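Local atomic coordinates of cytochrome c2 (Rhodobacter sphaeroides, PDB entry 1CXC), a protein that carries electrons on a heme c in the bacterial periplasm, donating them to oxidized bacteriochlorophyll during photosynthesis. Residues Gly37-Gly49 against Asn112-Pro124. Numbering follows the deposited sequence.
With HEC (heme c), chain B.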
ATOM      1  N   GLY A  37       6.028  -2.085   7.709  1.00 13.73           N
ATOM      2  CA  GLY A  37       5.018  -1.243   7.098  1.00 12.44           C
ATOM      3  C   GLY A  37       3.652  -1.564   7.707  1.00 13.31           C
ATOM      4  O   GLY A  37       3.506  -2.503   8.495  1.00 13.85           O
ATOM      5  N   PRO A  38       2.600  -0.791   7.392  1.00 13.89           N
ATOM      6  CA  PRO A  38       1.278  -0.974   8.000  1.00 12.45           C
ATOM      7  C   PRO A  38       0.549  -2.213   7.516  1.00 10.73           C
ATOM      8  O   PRO A  38       0.803  -2.738   6.432  1.00 11.55           O
ATOM      9  CB  PRO A  38       0.514   0.257   7.555  1.00 12.72           C
ATOM     10  CG  PRO A  38       1.300   0.881   6.429  1.00 10.03           C
ATOM     11  CD  PRO A  38       2.736   0.489   6.701  1.00 11.72           C
ATOM     12  N   ASN A  39      -0.475  -2.622   8.250  1.00 11.40           N
ATOM     13  CA  ASN A  39      -1.331  -3.725   7.851  1.00 10.29           C
ATOM     14  C   ASN A  39      -2.115  -3.250   6.636  1.00 11.45           C
ATOM     15  O   ASN A  39      -2.560  -2.087   6.594  1.00 13.89           O
ATOM     16  CB  ASN A  39      -2.290  -4.012   8.996  1.00  9.33           C
ATOM     17  CG  ASN A  39      -3.316  -5.111   8.771  1.00  9.65           C
ATOM     18  OD1 ASN A  39      -3.445  -5.708   7.706  1.00 10.74           O
ATOM     19  ND2 ASN A  39      -4.090  -5.389   9.808  1.00  9.95           N
ATOM     20  N   LEU A  40      -2.070  -4.004   5.537  1.00 10.77           N
ATOM     21  CA  LEU A  40      -2.751  -3.611   4.316  1.00  9.65           C
ATOM     22  C   LEU A  40      -4.213  -4.031   4.248  1.00 10.01           C
ATOM     23  O   LEU A  40      -4.896  -3.766   3.259  1.00  9.40           O
ATOM     24  CB  LEU A  40      -1.927  -4.120   3.118  1.00 12.13           C
ATOM     25  CG  LEU A  40      -1.082  -3.127   2.286  1.00 16.51           C
ATOM     26  CD1 LEU A  40      -0.747  -1.842   3.006  1.00 12.03           C
ATOM     27  CD2 LEU A  40       0.136  -3.773   1.688  1.00 10.48           C
ATOM     28  N   TYR A  41      -4.697  -4.822   5.214  1.00 10.20           N
ATOM     29  CA  TYR A  41      -6.108  -5.173   5.229  1.00 11.48           C
ATOM     30  C   TYR A  41      -6.918  -3.890   5.397  1.00 11.35           C
ATOM     31  O   TYR A  41      -6.613  -3.051   6.243  1.00 12.29           O
ATOM     32  CB  TYR A  41      -6.431  -6.098   6.397  1.00 11.52           C
ATOM     33  CG  TYR A  41      -7.912  -6.468   6.450  1.00 12.21           C
ATOM     34  CD1 TYR A  41      -8.412  -7.430   5.604  1.00 12.49           C
ATOM     35  CD2 TYR A  41      -8.774  -5.749   7.266  1.00 13.50           C
ATOM     36  CE1 TYR A  41      -9.765  -7.659   5.543  1.00 14.77           C
ATOM     37  CE2 TYR A  41     -10.128  -5.972   7.201  1.00 14.86           C
ATOM     38  CZ  TYR A  41     -10.606  -6.917   6.335  1.00 14.49           C
ATOM     39  OH  TYR A  41     -11.963  -7.130   6.259  1.00 18.93           O
ATOM     40  N   GLY A  42      -7.863  -3.646   4.484  1.00 12.02           N
ATOM     41  CA  GLY A  42      -8.672  -2.428   4.529  1.00 11.47           C
ATOM     42  C   GLY A  42      -8.013  -1.249   3.808  1.00 12.14           C
ATOM     43  O   GLY A  42      -8.428  -0.108   4.014  1.00 12.25           O
ATOM     44  N   VAL A  43      -6.917  -1.437   3.051  1.00 11.20           N
ATOM     45  CA  VAL A  43      -6.297  -0.295   2.373  1.00 12.73           C
ATOM     46  C   VAL A  43      -7.216   0.285   1.326  1.00 14.45           C
ATOM     47  O   VAL A  43      -6.884   1.343   0.820  1.00 14.89           O
ATOM     48  CB  VAL A  43      -5.041  -0.513   1.500  1.00 16.87           C
ATOM     49  CG1 VAL A  43      -3.841   0.268   2.004  1.00 15.71           C
ATOM     50  CG2 VAL A  43      -4.827  -1.958   1.148  1.00 16.08           C
ATOM     51  N   VAL A  44      -7.925  -0.580   0.608  1.00 15.41           N
ATOM     52  CA  VAL A  44      -8.786  -0.111  -0.467  1.00 14.66           C
ATOM     53  C   VAL A  44      -9.704   1.019  -0.045  1.00 12.96           C
ATOM     54  O   VAL A  44     -10.552   0.851   0.820  1.00 15.08           O
ATOM     55  CB  VAL A  44      -9.588  -1.288  -1.049  1.00 13.52           C
ATOM     56  CG1 VAL A  44     -10.499  -0.783  -2.159  1.00 15.33           C
ATOM     57  CG2 VAL A  44      -8.642  -2.339  -1.626  1.00 13.87           C
ATOM     58  N   GLY A  45      -9.474   2.226  -0.585  1.00 14.54           N
ATOM     59  CA  GLY A  45     -10.290   3.363  -0.214  1.00 13.12           C
ATOM     60  C   GLY A  45      -9.885   3.982   1.112  1.00 14.88           C
ATOM     61  O   GLY A  45     -10.390   5.030   1.492  1.00 15.10           O
ATOM     62  N   ARG A  46      -8.744   3.605   1.675  1.00 13.26           N
ATOM     63  CA  ARG A  46      -8.333   4.181   2.933  1.00 13.01           C
ATOM     64  C   ARG A  46      -7.503   5.444   2.730  1.00 14.50           C
ATOM     65  O   ARG A  46      -6.640   5.539   1.849  1.00 12.38           O
ATOM     66  CB  ARG A  46      -7.507   3.124   3.677  1.00 12.93           C
ATOM     67  CG  ARG A  46      -7.126   3.394   5.134  1.00 13.43           C
ATOM     68  CD  ARG A  46      -5.742   2.777   5.409  1.00 19.13           C
ATOM     69  NE  ARG A  46      -5.843   1.426   5.871  1.00 19.35           N
ATOM     70  CZ  ARG A  46      -4.881   0.508   5.703  1.00 16.25           C
ATOM     71  NH1 ARG A  46      -3.578   0.787   5.683  1.00 10.72           N
ATOM     72  NH2 ARG A  46      -5.200  -0.667   6.171  1.00 15.69           N
ATOM     73  N   THR A  47      -7.709   6.434   3.613  1.00 14.48           N
ATOM     74  CA  THR A  47      -6.926   7.659   3.554  1.00 13.48           C
ATOM     75  C   THR A  47      -5.501   7.329   3.914  1.00 14.00           C
ATOM     76  O   THR A  47      -5.240   6.592   4.878  1.00 13.47           O
ATOM     77  CB  THR A  47      -7.425   8.681   4.558  1.00 13.81           C
ATOM     78  OG1 THR A  47      -8.761   8.898   4.177  1.00 14.43           O
ATOM     79  CG2 THR A  47      -6.620   9.974   4.506  1.00 12.92           C
ATOM     80  N   ALA A  48      -4.575   7.820   3.111  1.00 14.31           N
ATOM     81  CA  ALA A  48      -3.176   7.527   3.326  1.00 14.91           C
ATOM     82  C   ALA A  48      -2.662   8.019   4.666  1.00 15.82           C
ATOM     83  O   ALA A  48      -3.087   9.064   5.157  1.00 16.97           O
ATOM     84  CB  ALA A  48      -2.376   8.191   2.211  1.00 12.79           C
ATOM     85  N   GLY A  49      -1.830   7.223   5.359  1.00 15.00           N
ATOM     86  CA  GLY A  49      -1.271   7.675   6.623  1.00 12.70           C
ATOM     87  C   GLY A  49      -2.266   7.639   7.754  1.00 12.06           C
ATOM     88  O   GLY A  49      -2.012   8.231   8.787  1.00 13.23           O
ATOM     89  N   ASN A 112      -1.754  -6.350 -10.818  1.00 10.61           N
ATOM     90  CA  ASN A 112      -2.177  -7.657 -10.310  1.00 10.86           C
ATOM     91  C   ASN A 112      -2.341  -7.649  -8.805  1.00  8.73           C
ATOM     92  O   ASN A 112      -3.267  -8.244  -8.249  1.00 10.35           O
ATOM     93  CB  ASN A 112      -1.181  -8.743 -10.694  1.00 10.57           C
ATOM     94  CG  ASN A 112      -1.129  -8.996 -12.196  1.00 15.99           C
ATOM     95  OD1 ASN A 112      -0.125  -9.506 -12.727  1.00 18.97           O
ATOM     96  ND2 ASN A 112      -2.174  -8.611 -12.943  1.00 11.63           N
ATOM     97  N   ILE A 113      -1.408  -7.027  -8.114  1.00  8.49           N
ATOM     98  CA  ILE A 113      -1.479  -6.927  -6.677  1.00 10.18           C
ATOM     99  C   ILE A 113      -2.686  -6.086  -6.266  1.00 10.38           C
ATOM    100  O   ILE A 113      -3.425  -6.468  -5.362  1.00  8.89           O
ATOM    101  CB  ILE A 113      -0.173  -6.321  -6.139  1.00 11.03           C
ATOM    102  CG1 ILE A 113       0.983  -7.318  -6.226  1.00 10.44           C
ATOM    103  CG2 ILE A 113      -0.380  -5.860  -4.701  1.00 13.28           C
ATOM    104  CD1 ILE A 113       2.332  -6.705  -5.833  1.00  7.87           C
ATOM    105  N   TRP A 114      -3.056  -5.057  -7.043  1.00 11.60           N
ATOM    106  CA  TRP A 114      -4.236  -4.286  -6.674  1.00 11.20           C
ATOM    107  C   TRP A 114      -5.481  -5.154  -6.838  1.00 10.19           C
ATOM    108  O   TRP A 114      -6.395  -5.128  -6.014  1.00  8.97           O
ATOM    109  CB  TRP A 114      -4.364  -3.031  -7.549  1.00  8.87           C
ATOM    110  CG  TRP A 114      -5.582  -2.177  -7.126  1.00  8.96           C
ATOM    111  CD1 TRP A 114      -6.725  -2.152  -7.880  1.00 10.96           C
ATOM    112  CD2 TRP A 114      -5.698  -1.440  -5.978  1.00 10.01           C
ATOM    113  NE1 TRP A 114      -7.579  -1.372  -7.222  1.00 10.88           N
ATOM    114  CE2 TRP A 114      -7.005  -0.948  -6.072  1.00 12.14           C
ATOM    115  CE3 TRP A 114      -4.906  -1.141  -4.887  1.00 12.77           C
ATOM    116  CZ2 TRP A 114      -7.538  -0.152  -5.059  1.00 11.81           C
ATOM    117  CZ3 TRP A 114      -5.436  -0.337  -3.883  1.00 13.76           C
ATOM    118  CH2 TRP A 114      -6.737   0.155  -3.966  1.00 14.36           C
ATOM    119  N   ALA A 115      -5.543  -5.978  -7.884  1.00  7.55           N
ATOM    120  CA  ALA A 115      -6.700  -6.827  -8.068  1.00  8.98           C
ATOM    121  C   ALA A 115      -6.819  -7.864  -6.946  1.00  9.47           C
ATOM    122  O   ALA A 115      -7.918  -8.201  -6.485  1.00  9.16           O
ATOM    123  CB  ALA A 115      -6.591  -7.552  -9.408  1.00  9.77           C
ATOM    124  N   TYR A 116      -5.671  -8.314  -6.427  1.00 10.47           N
ATOM    125  CA  TYR A 116      -5.645  -9.270  -5.331  1.00  9.34           C
ATOM    126  C   TYR A 116      -6.160  -8.595  -4.055  1.00  7.89           C
ATOM    127  O   TYR A 116      -7.029  -9.106  -3.353  1.00 10.06           O
ATOM    128  CB  TYR A 116      -4.194  -9.752  -5.170  1.00  9.66           C
ATOM    129  CG  TYR A 116      -3.888 -10.510  -3.886  1.00 12.78           C
ATOM    130  CD1 TYR A 116      -4.581 -11.674  -3.594  1.00 14.38           C
ATOM    131  CD2 TYR A 116      -2.936 -10.025  -3.017  1.00 13.47           C
ATOM    132  CE1 TYR A 116      -4.333 -12.372  -2.422  1.00 16.29           C
ATOM    133  CE2 TYR A 116      -2.682 -10.710  -1.847  1.00 17.46           C
ATOM    134  CZ  TYR A 116      -3.380 -11.876  -1.557  1.00 18.59           C
ATOM    135  OH  TYR A 116      -3.137 -12.554  -0.369  1.00 19.93           O
ATOM    136  N   LEU A 117      -5.843  -7.328  -3.854  1.00 11.65           N
ATOM    137  CA  LEU A 117      -6.304  -6.612  -2.668  1.00 11.69           C
ATOM    138  C   LEU A 117      -7.792  -6.329  -2.740  1.00 11.58           C
ATOM    139  O   LEU A 117      -8.461  -6.226  -1.725  1.00 11.80           O
ATOM    140  CB  LEU A 117      -5.544  -5.299  -2.505  1.00 10.13           C
ATOM    141  CG  LEU A 117      -4.051  -5.410  -2.270  1.00  9.98           C
ATOM    142  CD1 LEU A 117      -3.433  -4.025  -2.304  1.00 12.71           C
ATOM    143  CD2 LEU A 117      -3.771  -6.132  -0.965  1.00 11.72           C
ATOM    144  N   GLN A 118      -8.327  -6.111  -3.931  1.00 13.63           N
ATOM    145  CA  GLN A 118      -9.748  -5.905  -4.065  1.00 13.90           C
ATOM    146  C   GLN A 118     -10.466  -7.217  -3.785  1.00 16.81           C
ATOM    147  O   GLN A 118     -11.690  -7.252  -3.649  1.00 18.06           O
ATOM    148  CB  GLN A 118     -10.070  -5.421  -5.469  1.00 12.22           C
ATOM    149  CG  GLN A 118      -9.834  -3.928  -5.597  1.00 15.29           C
ATOM    150  CD  GLN A 118     -11.045  -3.115  -5.125  1.00 16.47           C
ATOM    151  OE1 GLN A 118     -11.328  -2.043  -5.630  1.00 19.64           O
ATOM    152  NE2 GLN A 118     -11.819  -3.582  -4.159  1.00 12.36           N
ATOM    153  N   GLN A 119      -9.753  -8.350  -3.811  1.00 18.08           N
ATOM    154  CA  GLN A 119     -10.401  -9.612  -3.511  1.00 20.23           C
ATOM    155  C   GLN A 119     -10.291  -9.967  -2.053  1.00 19.85           C
ATOM    156  O   GLN A 119     -11.261 -10.344  -1.436  1.00 18.93           O
ATOM    157  CB  GLN A 119      -9.770 -10.787  -4.239  1.00 26.61           C
ATOM    158  CG  GLN A 119      -9.845 -10.689  -5.743  1.00 37.65           C
ATOM    159  CD  GLN A 119     -11.271 -10.666  -6.234  1.00 43.40           C
ATOM    160  OE1 GLN A 119     -12.118 -11.431  -5.782  1.00 47.98           O
ATOM    161  NE2 GLN A 119     -11.583  -9.746  -7.140  1.00 50.84           N
ATOM    162  N   VAL A 120      -9.211  -9.631  -1.384  1.00 18.13           N
ATOM    163  CA  VAL A 120      -9.097 -10.057  -0.011  1.00 18.01           C
ATOM    164  C   VAL A 120      -8.977  -8.961   1.040  1.00 18.85           C
ATOM    165  O   VAL A 120      -8.898  -9.264   2.235  1.00 19.31           O
ATOM    166  CB  VAL A 120      -7.851 -10.971   0.140  1.00 16.82           C
ATOM    167  CG1 VAL A 120      -7.923 -12.197  -0.742  1.00 17.38           C
ATOM    168  CG2 VAL A 120      -6.573 -10.197  -0.147  1.00 14.22           C
ATOM    169  N   ALA A 121      -8.641  -7.737   0.663  1.00 17.51           N
ATOM    170  CA  ALA A 121      -8.391  -6.734   1.689  1.00 17.00           C
ATOM    171  C   ALA A 121      -9.394  -5.614   1.760  1.00 18.57           C
ATOM    172  O   ALA A 121      -9.047  -4.512   2.151  1.00 17.53           O
ATOM    173  CB  ALA A 121      -7.027  -6.109   1.431  1.00 13.96           C
ATOM    174  N   VAL A 122     -10.634  -5.858   1.349  1.00 22.46           N
ATOM    175  CA  VAL A 122     -11.657  -4.828   1.401  1.00 24.26           C
ATOM    176  C   VAL A 122     -12.424  -4.951   2.699  1.00 28.51           C
ATOM    177  O   VAL A 122     -13.033  -5.989   2.968  1.00 26.64           O
ATOM    178  CB  VAL A 122     -12.626  -4.999   0.228  1.00 22.79           C
ATOM    179  CG1 VAL A 122     -13.690  -3.920   0.259  1.00 20.88           C
ATOM    180  CG2 VAL A 122     -11.876  -4.935  -1.084  1.00 22.38           C
ATOM    181  N   ARG A 123     -12.507  -3.863   3.465  1.00 33.85           N
ATOM    182  CA  ARG A 123     -13.214  -3.914   4.727  1.00 40.17           C
ATOM    183  C   ARG A 123     -14.652  -3.443   4.611  1.00 48.05           C
ATOM    184  O   ARG A 123     -15.014  -2.719   3.685  1.00 47.21           O
ATOM    185  CB  ARG A 123     -12.508  -3.069   5.783  1.00 36.06           C
ATOM    186  CG  ARG A 123     -13.315  -2.903   7.066  1.00 32.56           C
ATOM    187  CD  ARG A 123     -12.380  -2.735   8.257  1.00 29.71           C
ATOM    188  NE  ARG A 123     -11.361  -1.775   7.916  1.00 30.46           N
ATOM    189  CZ  ARG A 123     -10.104  -1.954   8.277  1.00 26.47           C
ATOM    190  NH1 ARG A 123      -9.809  -2.823   9.221  1.00 24.43           N
ATOM    191  NH2 ARG A 123      -9.198  -1.067   7.903  1.00 26.16           N
ATOM    192  N   PRO A 124     -15.539  -4.166   5.294  1.00 55.03           N
ATOM    193  CA  PRO A 124     -16.922  -3.735   5.426  1.00 60.66           C
ATOM    194  C   PRO A 124     -17.161  -3.156   6.815  1.00 64.15           C
ATOM    195  O   PRO A 124     -16.918  -3.870   7.800  1.00 66.73           O
ATOM    196  CB  PRO A 124     -17.734  -4.990   5.221  1.00 60.79           C
ATOM    197  CG  PRO A 124     -16.807  -6.171   5.353  1.00 61.11           C
ATOM    198  CD  PRO A 124     -15.398  -5.616   5.397  1.00 57.38           C
ATOM    199  OXT PRO A 124     -17.598  -2.005   6.892  1.00 67.04           O
TER
HETATM  200 FE   HEC B 125       4.910  -0.715   1.606  1.00 12.12          FE
HETATM  201  CHA HEC B 125       3.466   1.944   3.119  1.00 10.23           C
HETATM  202  CHB HEC B 125       2.166  -1.108  -0.374  1.00  9.29           C
HETATM  203  CHC HEC B 125       6.460  -3.291  -0.040  1.00 11.47           C
HETATM  204  CHD HEC B 125       7.546  -0.552   3.782  1.00 10.59           C
HETATM  205  NA  HEC B 125       3.193   0.236   1.381  1.00  7.33           N
HETATM  206  C1A HEC B 125       2.758   1.343   2.092  1.00  9.03           C
HETATM  207  C2A HEC B 125       1.455   1.781   1.622  1.00  9.51           C
HETATM  208  C3A HEC B 125       1.096   0.944   0.621  1.00  7.83           C
HETATM  209  C4A HEC B 125       2.167  -0.031   0.503  1.00  8.84           C
HETATM  210  CMA HEC B 125      -0.136   1.092  -0.262  1.00  8.08           C
HETATM  211  CAA HEC B 125       0.597   2.901   2.194  1.00 11.47           C
HETATM  212  CBA HEC B 125      -0.467   2.331   3.119  1.00 12.62           C
HETATM  213  CGA HEC B 125      -1.157   3.331   4.033  1.00  9.44           C
HETATM  214  O1A HEC B 125      -1.394   2.994   5.175  1.00 10.67           O
HETATM  215  O2A HEC B 125      -1.270   4.490   3.651  1.00 14.06           O
HETATM  216  NB  HEC B 125       4.430  -1.912   0.115  1.00 11.38           N
HETATM  217  C1B HEC B 125       3.211  -1.992  -0.543  1.00 10.87           C
HETATM  218  C2B HEC B 125       3.206  -3.081  -1.505  1.00 12.48           C
HETATM  219  C3B HEC B 125       4.445  -3.665  -1.484  1.00 12.97           C
HETATM  220  C4B HEC B 125       5.190  -2.938  -0.461  1.00 11.64           C
HETATM  221  CMB HEC B 125       2.017  -3.484  -2.385  1.00 11.48           C
HETATM  222  CAB HEC B 125       4.913  -4.704  -2.338  1.00  8.25           C
HETATM  223  CBB HEC B 125       5.043  -4.529  -3.793  1.00 10.12           C
HETATM  224  NC  HEC B 125       6.643  -1.670   1.803  1.00 10.26           N
HETATM  225  C1C HEC B 125       7.129  -2.711   1.017  1.00 11.50           C
HETATM  226  C2C HEC B 125       8.386  -3.210   1.538  1.00 10.86           C
HETATM  227  C3C HEC B 125       8.692  -2.443   2.609  1.00 12.39           C
HETATM  228  C4C HEC B 125       7.602  -1.502   2.777  1.00 11.21           C
HETATM  229  CMC HEC B 125       9.090  -4.486   1.102  1.00 10.87           C
HETATM  230  CAC HEC B 125       9.810  -2.559   3.430  1.00 11.81           C
HETATM  231  CBC HEC B 125      11.172  -2.498   2.921  1.00 14.61           C
HETATM  232  ND  HEC B 125       5.387   0.423   3.121  1.00 11.95           N
HETATM  233  C1D HEC B 125       6.515   0.360   3.936  1.00 11.61           C
HETATM  234  C2D HEC B 125       6.523   1.436   4.904  1.00 11.94           C
HETATM  235  C3D HEC B 125       5.417   2.179   4.677  1.00 11.04           C
HETATM  236  C4D HEC B 125       4.702   1.532   3.594  1.00 11.24           C
HETATM  237  CMD HEC B 125       7.596   1.711   5.956  1.00  9.92           C
HETATM  238  CAD HEC B 125       5.153   3.573   5.224  1.00 12.69           C
HETATM  239  CBD HEC B 125       5.458   4.644   4.178  1.00 15.01           C
HETATM  240  CGD HEC B 125       5.743   6.040   4.751  1.00 17.08           C
HETATM  241  O1D HEC B 125       6.236   6.880   4.013  1.00 17.28           O
HETATM  242  O2D HEC B 125       5.172   6.379   5.774  1.00 16.67           O
HETATM  243  O   HOH W   1      -6.580  -2.938   9.280  1.00 22.73           O
HETATM  244  O   HOH W   2     -11.476  -1.154   2.488  1.00 25.24           O
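Gly42 N donates to Ala121 O (2.8 Å) just where the chain leaves the helix, the direct backbone link in this example of a heme-side loop fastened to a C-terminal helix. In the type II turn Leu40-Val43, a CB on Gly42 at its positive phi would jam against the preceding carbonyl O, and also run into Arg123 NH2. Water bridges Val44 O and Arg123 N.

Tyr41 has CG anti to its own N (chi1 179°), which carries the ring along the 120-123 backbone. Arg123 NH1 meets the ring edge in plane, 3.7 Å from Tyr41 CD2, the two planes 85° apart; NH1 also salt-bridges Asp24. Replacing Tyr41 by alanine would probably leave the guanidinium freer to turn about that salt bridge and uncover Val120 O and Ala121 CA.

Apolar contact centres on Val44 CG2, near Trp114 CH2 (3.9 Å), Leu117 CB and Val122 CG2. Separately, CG1 rests on the polar Gln118 amide.

On the heme side, Arg46 NH1 donates to propionate O1A (3.1 Å). Beyond, Ile21 of strand 21-22 packs on Tyr41 and Leu117, Phe76 meets Trp114, and helix 5-11 touches Ile113 of helix 107-120: the terminal-helix pair of the cytochrome c fold, whose end this contact ties to the loop.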